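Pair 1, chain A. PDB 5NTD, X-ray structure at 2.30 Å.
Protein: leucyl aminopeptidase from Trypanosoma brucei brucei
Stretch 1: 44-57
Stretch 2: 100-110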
# COMPACT_ATOMS: atom_id res chain seq x y z
N SER A 44 46.60 -21.14 21.60
CA SER A 44 46.05 -20.03 22.41
C SER A 44 45.18 -20.55 23.53
O SER A 44 45.00 -21.76 23.66
CB SER A 44 45.22 -19.04 21.53
OG SER A 44 43.94 -19.57 21.16
N GLY A 45 44.54 -19.62 24.23
CA GLY A 45 43.58 -19.96 25.31
C GLY A 45 42.18 -20.41 24.92
O GLY A 45 41.31 -20.64 25.77
N LEU A 46 41.98 -20.60 23.62
CA LEU A 46 40.71 -21.14 23.14
C LEU A 46 40.95 -22.30 22.19
O LEU A 46 41.78 -22.22 21.29
CB LEU A 46 39.92 -20.05 22.42
CG LEU A 46 38.58 -20.48 21.83
CD1 LEU A 46 37.57 -20.89 22.90
CD2 LEU A 46 38.01 -19.34 20.98
N ALA A 47 40.19 -23.36 22.39
CA ALA A 47 40.18 -24.47 21.43
C ALA A 47 38.77 -24.87 21.14
O ALA A 47 37.91 -24.88 22.04
CB ALA A 47 40.95 -25.67 21.97
N VAL A 48 38.54 -25.25 19.89
CA VAL A 48 37.19 -25.63 19.43
C VAL A 48 37.22 -27.07 18.96
O VAL A 48 38.13 -27.47 18.23
CB VAL A 48 36.71 -24.69 18.32
CG1 VAL A 48 35.24 -24.97 17.96
CG2 VAL A 48 36.88 -23.24 18.71
N LEU A 49 36.22 -27.82 19.35
CA LEU A 49 36.05 -29.17 18.90
C LEU A 49 34.67 -29.37 18.29
O LEU A 49 33.66 -29.28 18.99
CB LEU A 49 36.22 -30.14 20.08
CG LEU A 49 35.96 -31.64 19.78
CD1 LEU A 49 36.94 -32.17 18.75
CD2 LEU A 49 36.04 -32.46 21.06
N VAL A 50 34.63 -29.69 17.00
CA VAL A 50 33.33 -29.86 16.30
C VAL A 50 33.21 -31.19 15.59
O VAL A 50 34.06 -31.56 14.80
CB VAL A 50 32.92 -28.68 15.37
CG1 VAL A 50 32.82 -27.39 16.17
CG2 VAL A 50 33.90 -28.46 14.26
N GLY A 51 32.10 -31.85 15.85
CA GLY A 51 31.80 -33.10 15.16
C GLY A 51 30.42 -33.58 15.46
O GLY A 51 29.68 -32.98 16.25
N THR A 52 30.05 -34.69 14.84
CA THR A 52 28.73 -35.30 15.08
C THR A 52 28.69 -35.95 16.45
O THR A 52 29.73 -36.18 17.08
CB THR A 52 28.39 -36.36 14.03
OG1 THR A 52 29.38 -37.40 14.06
CG2 THR A 52 28.35 -35.74 12.62
N HIS A 53 27.49 -36.28 16.90
CA HIS A 53 27.27 -36.99 18.18
C HIS A 53 28.16 -38.24 18.29
O HIS A 53 28.87 -38.46 19.30
CB HIS A 53 25.84 -37.42 18.31
CG HIS A 53 25.48 -37.96 19.66
ND1 HIS A 53 25.63 -39.28 19.99
CD2 HIS A 53 24.93 -37.36 20.75
CE1 HIS A 53 25.20 -39.48 21.22
NE2 HIS A 53 24.77 -38.33 21.71
N LYS A 54 28.21 -39.00 17.20
CA LYS A 54 29.03 -40.24 17.13
C LYS A 54 30.51 -39.93 17.05
O LYS A 54 31.30 -40.49 17.79
CB LYS A 54 28.61 -41.16 15.96
N GLN A 55 30.88 -38.99 16.19
CA GLN A 55 32.33 -38.65 16.05
C GLN A 55 32.95 -38.15 17.37
O GLN A 55 34.07 -38.50 17.73
CB GLN A 55 32.55 -37.57 15.03
CG GLN A 55 32.37 -38.03 13.62
CD GLN A 55 32.14 -36.86 12.67
OE1 GLN A 55 31.94 -35.72 13.08
NE2 GLN A 55 32.20 -37.14 11.39
N LEU A 56 32.18 -37.37 18.08
CA LEU A 56 32.60 -36.83 19.41
C LEU A 56 32.87 -37.94 20.46
O LEU A 56 33.59 -37.71 21.44
CB LEU A 56 31.57 -35.81 19.97
CG LEU A 56 31.49 -34.46 19.22
CD1 LEU A 56 30.23 -33.70 19.64
CD2 LEU A 56 32.74 -33.62 19.46
N ARG A 57 32.27 -39.11 20.24
CA ARG A 57 32.40 -40.27 21.15
C ARG A 57 33.40 -41.33 20.65
O ARG A 57 33.59 -42.36 21.29
CB ARG A 57 31.04 -40.89 21.42
CG ARG A 57 30.21 -40.00 22.32
CD ARG A 57 28.74 -40.35 22.32
NE ARG A 57 27.97 -39.45 23.21
CZ ARG A 57 27.75 -38.17 22.97
NH1 ARG A 57 28.18 -37.59 21.85
NH2 ARG A 57 27.06 -37.44 23.84
N VAL A 100 42.44 -22.67 29.69
CA VAL A 100 42.08 -22.81 28.27
C VAL A 100 40.59 -23.13 28.22
O VAL A 100 40.09 -23.99 28.97
CB VAL A 100 42.82 -23.94 27.57
CG1 VAL A 100 42.19 -24.22 26.22
CG2 VAL A 100 44.27 -23.57 27.39
N ARG A 101 39.90 -22.38 27.39
CA ARG A 101 38.46 -22.62 27.20
C ARG A 101 38.35 -23.58 26.02
O ARG A 101 38.90 -23.32 24.96
CB ARG A 101 37.70 -21.33 26.91
CG ARG A 101 36.19 -21.49 26.80
CD ARG A 101 35.54 -21.93 28.11
NE ARG A 101 34.12 -21.58 28.18
CZ ARG A 101 33.32 -21.80 29.23
NH1 ARG A 101 33.76 -22.40 30.32
NH2 ARG A 101 32.06 -21.41 29.18
N VAL A 102 37.62 -24.65 26.24
CA VAL A 102 37.35 -25.64 25.19
C VAL A 102 35.87 -25.62 24.87
O VAL A 102 35.06 -25.86 25.74
CB VAL A 102 37.72 -27.08 25.61
CG1 VAL A 102 37.38 -28.08 24.51
CG2 VAL A 102 39.21 -27.17 25.91
N VAL A 103 35.56 -25.30 23.61
CA VAL A 103 34.16 -25.20 23.17
C VAL A 103 33.84 -26.34 22.26
O VAL A 103 34.44 -26.50 21.21
CB VAL A 103 33.85 -23.89 22.41
CG1 VAL A 103 32.38 -23.83 22.01
CG2 VAL A 103 34.19 -22.70 23.29
N VAL A 104 32.92 -27.16 22.72
CA VAL A 104 32.47 -28.34 21.96
C VAL A 104 31.20 -27.93 21.16
O VAL A 104 30.33 -27.26 21.71
CB VAL A 104 32.12 -29.51 22.87
CG1 VAL A 104 31.58 -30.67 22.08
CG2 VAL A 104 33.34 -29.95 23.65
N GLY A 105 31.14 -28.38 19.91
CA GLY A 105 29.96 -28.17 19.06
C GLY A 105 29.53 -29.43 18.36
O GLY A 105 30.35 -30.11 17.78
N GLU A 106 28.25 -29.73 18.46
CA GLU A 106 27.67 -30.95 17.89
C GLU A 106 27.00 -30.64 16.54
O GLU A 106 26.01 -29.92 16.46
CB GLU A 106 26.68 -31.66 18.84
CG GLU A 106 26.22 -33.03 18.35
CD GLU A 106 25.19 -33.68 19.26
OE1 GLU A 106 25.41 -33.70 20.48
OE2 GLU A 106 24.15 -34.18 18.74
N VAL A 107 27.52 -31.29 15.52
CA VAL A 107 26.97 -31.24 14.15
C VAL A 107 25.89 -32.31 13.96
O VAL A 107 26.13 -33.48 14.26
CB VAL A 107 28.06 -31.47 13.10
CG1 VAL A 107 27.51 -31.29 11.69
CG2 VAL A 107 29.22 -30.52 13.34
N PRO A 108 24.69 -31.95 13.47
CA PRO A 108 23.72 -32.99 13.14
C PRO A 108 24.19 -33.93 12.04
O PRO A 108 25.02 -33.58 11.20
CB PRO A 108 22.50 -32.21 12.69
CG PRO A 108 23.04 -30.96 12.16
CD PRO A 108 24.22 -30.63 13.04
N THR A 109 23.65 -35.13 12.06
CA THR A 109 23.89 -36.08 10.95
C THR A 109 22.73 -36.02 9.95
O THR A 109 22.90 -36.43 8.82
CB THR A 109 24.03 -37.57 11.36
OG1 THR A 109 22.92 -37.95 12.16
CG2 THR A 109 25.32 -37.83 12.10
N LYS A 110 21.54 -35.60 10.40
CA LYS A 110 20.35 -35.40 9.52
C LYS A 110 20.76 -34.52 8.33
O LYS A 110 21.40 -33.49 8.48
CB LYS A 110 19.12 -34.79 10.23
O HOH W 1 24.84 -35.48 15.96

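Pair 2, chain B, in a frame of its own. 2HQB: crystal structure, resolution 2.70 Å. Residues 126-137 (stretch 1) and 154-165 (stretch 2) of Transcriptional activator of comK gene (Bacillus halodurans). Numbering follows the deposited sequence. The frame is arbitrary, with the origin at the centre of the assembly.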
# COMPACT_ATOMS: atom_id res chain seq x y z
N THR B 126 1.00 -21.05 -18.37
CA THR B 126 0.01 -20.75 -19.39
C THR B 126 0.11 -19.36 -19.97
O THR B 126 -0.79 -18.94 -20.69
CB THR B 126 -1.41 -20.84 -18.86
OG1 THR B 126 -1.53 -21.99 -18.01
CG2 THR B 126 -2.41 -20.97 -20.03
N HIS B 127 1.17 -18.63 -19.66
CA HIS B 127 1.26 -17.27 -20.17
C HIS B 127 -0.07 -16.55 -20.02
O HIS B 127 -0.50 -15.80 -20.90
CB HIS B 127 1.70 -17.31 -21.62
CG HIS B 127 3.16 -17.58 -21.78
ND1 HIS B 127 3.81 -18.51 -21.00
CD2 HIS B 127 4.10 -17.00 -22.55
CE1 HIS B 127 5.10 -18.49 -21.28
NE2 HIS B 127 5.30 -17.58 -22.22
N LYS B 128 -0.72 -16.80 -18.88
CA LYS B 128 -2.00 -16.20 -18.52
C LYS B 128 -1.98 -15.77 -17.05
O LYS B 128 -2.12 -16.60 -16.15
CB LYS B 128 -3.13 -17.20 -18.74
CG LYS B 128 -3.49 -17.42 -20.19
CD LYS B 128 -4.75 -18.28 -20.27
CE LYS B 128 -5.29 -18.41 -21.68
NZ LYS B 128 -6.52 -19.24 -21.67
N VAL B 129 -1.81 -14.47 -16.82
CA VAL B 129 -1.76 -13.92 -15.47
C VAL B 129 -3.03 -13.13 -15.22
O VAL B 129 -3.68 -12.67 -16.16
CB VAL B 129 -0.61 -12.98 -15.31
CG1 VAL B 129 0.66 -13.64 -15.78
CG2 VAL B 129 -0.89 -11.71 -16.11
N GLY B 130 -3.38 -12.96 -13.94
CA GLY B 130 -4.59 -12.22 -13.61
C GLY B 130 -4.56 -11.35 -12.36
O GLY B 130 -3.87 -11.64 -11.37
N VAL B 131 -5.32 -10.26 -12.43
CA VAL B 131 -5.47 -9.34 -11.33
C VAL B 131 -6.91 -9.35 -10.86
O VAL B 131 -7.81 -9.22 -11.68
CB VAL B 131 -5.19 -7.88 -11.73
CG1 VAL B 131 -5.46 -6.96 -10.53
CG2 VAL B 131 -3.79 -7.73 -12.17
N ILE B 132 -7.13 -9.51 -9.55
CA ILE B 132 -8.47 -9.41 -8.96
C ILE B 132 -8.37 -8.16 -8.06
O ILE B 132 -7.87 -8.21 -6.94
CB ILE B 132 -8.84 -10.62 -8.07
CG1 ILE B 132 -8.79 -11.90 -8.88
CG2 ILE B 132 -10.23 -10.41 -7.47
CD1 ILE B 132 -9.20 -13.17 -8.10
N ALA B 133 -8.79 -7.02 -8.58
CA ALA B 133 -8.71 -5.79 -7.82
C ALA B 133 -10.10 -5.31 -7.44
O ALA B 133 -11.10 -5.96 -7.75
CB ALA B 133 -7.99 -4.74 -8.62
N ALA B 134 -10.15 -4.16 -6.78
CA ALA B 134 -11.42 -3.62 -6.33
C ALA B 134 -11.94 -2.63 -7.34
O ALA B 134 -13.10 -2.72 -7.77
CB ALA B 134 -11.24 -2.96 -4.97
N PHE B 135 -11.08 -1.70 -7.74
CA PHE B 135 -11.49 -0.69 -8.70
C PHE B 135 -10.46 -0.43 -9.79
O PHE B 135 -9.25 -0.59 -9.58
CB PHE B 135 -11.78 0.62 -7.99
CG PHE B 135 -12.46 0.46 -6.68
CD1 PHE B 135 -11.71 0.44 -5.51
CD2 PHE B 135 -13.84 0.34 -6.60
CE1 PHE B 135 -12.34 0.31 -4.27
CE2 PHE B 135 -14.47 0.20 -5.37
CZ PHE B 135 -13.73 0.19 -4.21
N PRO B 136 -10.94 0.02 -10.95
CA PRO B 136 -10.18 0.34 -12.16
C PRO B 136 -9.13 1.44 -11.97
O PRO B 136 -8.07 1.43 -12.62
CB PRO B 136 -11.25 0.76 -13.13
CG PRO B 136 -12.46 0.05 -12.63
CD PRO B 136 -12.37 0.27 -11.17
N TRP B 137 -9.41 2.37 -11.07
CA TRP B 137 -8.47 3.44 -10.83
C TRP B 137 -7.21 3.02 -10.06
O TRP B 137 -6.36 3.85 -9.75
CB TRP B 137 -9.17 4.58 -10.11
CG TRP B 137 -9.82 4.21 -8.82
CD1 TRP B 137 -11.16 4.02 -8.59
CD2 TRP B 137 -9.17 4.04 -7.56
NE1 TRP B 137 -11.37 3.74 -7.26
CE2 TRP B 137 -10.16 3.74 -6.61
CE3 TRP B 137 -7.83 4.10 -7.15
CZ2 TRP B 137 -9.87 3.51 -5.28
CZ3 TRP B 137 -7.54 3.87 -5.84
CH2 TRP B 137 -8.56 3.58 -4.91
N SER B 154 2.23 -12.22 -21.87
CA SER B 154 1.19 -13.12 -21.38
C SER B 154 -0.15 -12.37 -21.34
O SER B 154 -0.24 -11.26 -20.84
CB SER B 154 1.52 -13.61 -19.98
OG SER B 154 2.86 -14.01 -19.89
N GLU B 155 -1.20 -12.99 -21.87
CA GLU B 155 -2.52 -12.39 -21.84
C GLU B 155 -2.94 -12.18 -20.37
O GLU B 155 -3.08 -13.16 -19.62
CB GLU B 155 -3.54 -13.28 -22.54
CG GLU B 155 -4.95 -12.99 -22.12
CD GLU B 155 -6.00 -13.46 -23.11
OE1 GLU B 155 -6.06 -14.68 -23.42
OE2 GLU B 155 -6.77 -12.57 -23.58
N ALA B 156 -3.15 -10.92 -19.99
CA ALA B 156 -3.54 -10.55 -18.63
C ALA B 156 -5.05 -10.46 -18.39
O ALA B 156 -5.78 -9.89 -19.18
CB ALA B 156 -2.89 -9.22 -18.25
N PHE B 157 -5.52 -11.04 -17.30
CA PHE B 157 -6.93 -10.99 -16.98
C PHE B 157 -7.17 -10.12 -15.76
O PHE B 157 -6.62 -10.37 -14.69
CB PHE B 157 -7.48 -12.37 -16.69
CG PHE B 157 -7.54 -13.24 -17.87
CD1 PHE B 157 -6.37 -13.61 -18.53
CD2 PHE B 157 -8.74 -13.75 -18.31
CE1 PHE B 157 -6.41 -14.48 -19.61
CE2 PHE B 157 -8.79 -14.62 -19.39
CZ PHE B 157 -7.63 -14.99 -20.04
N VAL B 158 -8.01 -9.11 -15.92
CA VAL B 158 -8.35 -8.20 -14.84
C VAL B 158 -9.81 -8.32 -14.51
O VAL B 158 -10.65 -8.15 -15.38
CB VAL B 158 -8.07 -6.76 -15.22
CG1 VAL B 158 -8.43 -5.85 -14.08
CG2 VAL B 158 -6.62 -6.59 -15.59
N ARG B 159 -10.10 -8.65 -13.26
CA ARG B 159 -11.47 -8.76 -12.75
C ARG B 159 -11.55 -7.77 -11.59
O ARG B 159 -10.62 -7.63 -10.81
CB ARG B 159 -11.79 -10.17 -12.23
CG ARG B 159 -11.90 -11.23 -13.31
CD ARG B 159 -12.83 -10.80 -14.43
NE ARG B 159 -12.10 -10.51 -15.66
CZ ARG B 159 -12.15 -11.28 -16.74
NH1 ARG B 159 -12.89 -12.38 -16.76
NH2 ARG B 159 -11.45 -10.94 -17.82
N TYR B 160 -12.68 -7.07 -11.49
CA TYR B 160 -12.87 -6.09 -10.44
C TYR B 160 -13.86 -6.57 -9.38
O TYR B 160 -14.94 -7.03 -9.71
CB TYR B 160 -13.36 -4.75 -11.06
CG TYR B 160 -12.27 -4.05 -11.85
CD1 TYR B 160 -12.33 -3.93 -13.26
CD2 TYR B 160 -11.11 -3.61 -11.22
CE1 TYR B 160 -11.28 -3.41 -13.98
CE2 TYR B 160 -10.06 -3.10 -11.92
CZ TYR B 160 -10.13 -3.01 -13.31
OH TYR B 160 -9.00 -2.56 -13.97
N VAL B 161 -13.48 -6.48 -8.11
CA VAL B 161 -14.41 -6.83 -7.03
C VAL B 161 -15.15 -5.53 -6.77
O VAL B 161 -14.60 -4.42 -6.96
CB VAL B 161 -13.72 -7.15 -5.73
CG1 VAL B 161 -14.76 -7.49 -4.70
CG2 VAL B 161 -12.75 -8.23 -5.92
N GLY B 162 -16.38 -5.60 -6.32
CA GLY B 162 -17.01 -4.31 -6.09
C GLY B 162 -16.24 -3.47 -5.09
O GLY B 162 -16.18 -2.26 -5.21
N GLU B 163 -15.68 -4.13 -4.06
CA GLU B 163 -14.92 -3.45 -3.00
C GLU B 163 -13.69 -4.18 -2.42
O GLU B 163 -13.20 -5.15 -2.99
CB GLU B 163 -15.84 -3.04 -1.85
CG GLU B 163 -15.04 -2.32 -0.76
CD GLU B 163 -15.87 -1.41 0.09
OE1 GLU B 163 -16.96 -1.87 0.52
OE2 GLU B 163 -15.42 -0.25 0.33
N TRP B 164 -13.19 -3.71 -1.28
CA TRP B 164 -12.02 -4.30 -0.66
C TRP B 164 -12.23 -5.43 0.34
O TRP B 164 -11.28 -6.11 0.70
CB TRP B 164 -11.19 -3.24 0.05
CG TRP B 164 -11.04 -1.96 -0.65
CD1 TRP B 164 -11.82 -0.87 -0.51
CD2 TRP B 164 -9.96 -1.59 -1.51
NE1 TRP B 164 -11.30 0.18 -1.24
CE2 TRP B 164 -10.16 -0.25 -1.86
CE3 TRP B 164 -8.86 -2.27 -2.04
CZ2 TRP B 164 -9.30 0.43 -2.71
CZ3 TRP B 164 -8.01 -1.60 -2.87
CH2 TRP B 164 -8.23 -0.26 -3.20
N THR B 165 -13.45 -5.63 0.80
CA THR B 165 -13.67 -6.65 1.80
C THR B 165 -14.52 -7.83 1.37
O THR B 165 -14.78 -8.71 2.20
CB THR B 165 -14.34 -6.03 2.99
OG1 THR B 165 -15.51 -5.31 2.55
CG2 THR B 165 -13.41 -5.07 3.67

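Two parallel β-strands, hydrogen-bonded side by side, form the common element of pair 1 and pair 2. The N-to-C directions of the strands differ by 22° in pair 1 and 18° in pair 2, the axes approach to 4.3 and 4.4 Å, and fourteen central residues superpose with an RMSD of 0.5 Å. In such a ladder one strand contributes both N-H and C=O from alternate residues, and each of these residues reaches two residues of its neighbour. Thus A:Ala47 N donates to A:Arg101 O (2.9 Å) and A:Ala47 O accepts from A:Val103 N (2.9 Å). At the matched position, B:Val129 O accepts from B:Phe157 N at 2.7 Å, although the bond from B:Val129 N to B:Glu155 O is weak, at 3.3 Å. The later rungs correspond one for one, though several are shorter in pair 2: A:Leu49 N to A:Val103 O (2.9 Å) corresponds to B:Val131 N to B:Phe157 O (2.6 Å), A:Gly105 N to A:Leu49 O (2.8 Å) to B:Arg159 N to B:Val131 O (2.8 Å), and A:Val107 N to A:Gly51 O (2.8 Å) to the very short B:Val161 N to B:Ala133 O (2.5 Å).

The backbone bonds do not depend on side-chain identity, so bulk can be shared out differently between the strands while the register is kept. On the face carrying A:Val48 and A:Val103, pair 1 places a valine on each strand. Pair 2 has B:Gly130 opposite B:Phe157, a small residue beside a large one, and the CA atoms of this couple lie 4.3 Å apart, against 4.8 Å for the valines. Two positions along, the glycine is on the other strand: A:Gly105 accompanies A:Val50, where an ideal CB on the glycine would lie only 3.2 Å from A:Val50 CG1. Pair 2 holds B:Ile132 and B:Arg159 here; B:Ile132 CG2 packs on B:Val161 CG2 at 3.7 Å, while the end of the arginine leads away. On the other face the side chains of A:Leu49 and A:Val104 fall close to those of B:Val131 and B:Val158, with centres 0.8 and 0.4 Å apart.

A further divergence comes at the C-terminal ends. In pair 1 the end of A:Glu106 comes nearer, its OE2 3.7 Å from A:His53 CB, and one water joins the two stretches, accepting from A:His53 N (2.9 Å) and donating to A:Glu106 OE2 (3.1 Å) and A:Val107 O (2.9 Å). In pair 2 the position of A:Glu106 is taken by B:Tyr160, and the modelled contacts here are largely aromatic. B:Pro136 CG sits over the tyrosine ring, 3.8 Å from its centroid. B:Ala134, matched to A:Thr52, sets its CB over the six-membered ring of B:Trp164, 3.9 Å from the centroid. B:Phe135, the counterpart of A:His53, turns an edge toward the face of the same indole, the ring planes meeting at 73°. A:Thr52 instead brings CG2 to A:Thr109 CG2 at 3.7 Å. One ladder therefore carries a water-bridged end with some apolar packing in pair 1 and an aromatic cluster in pair 2.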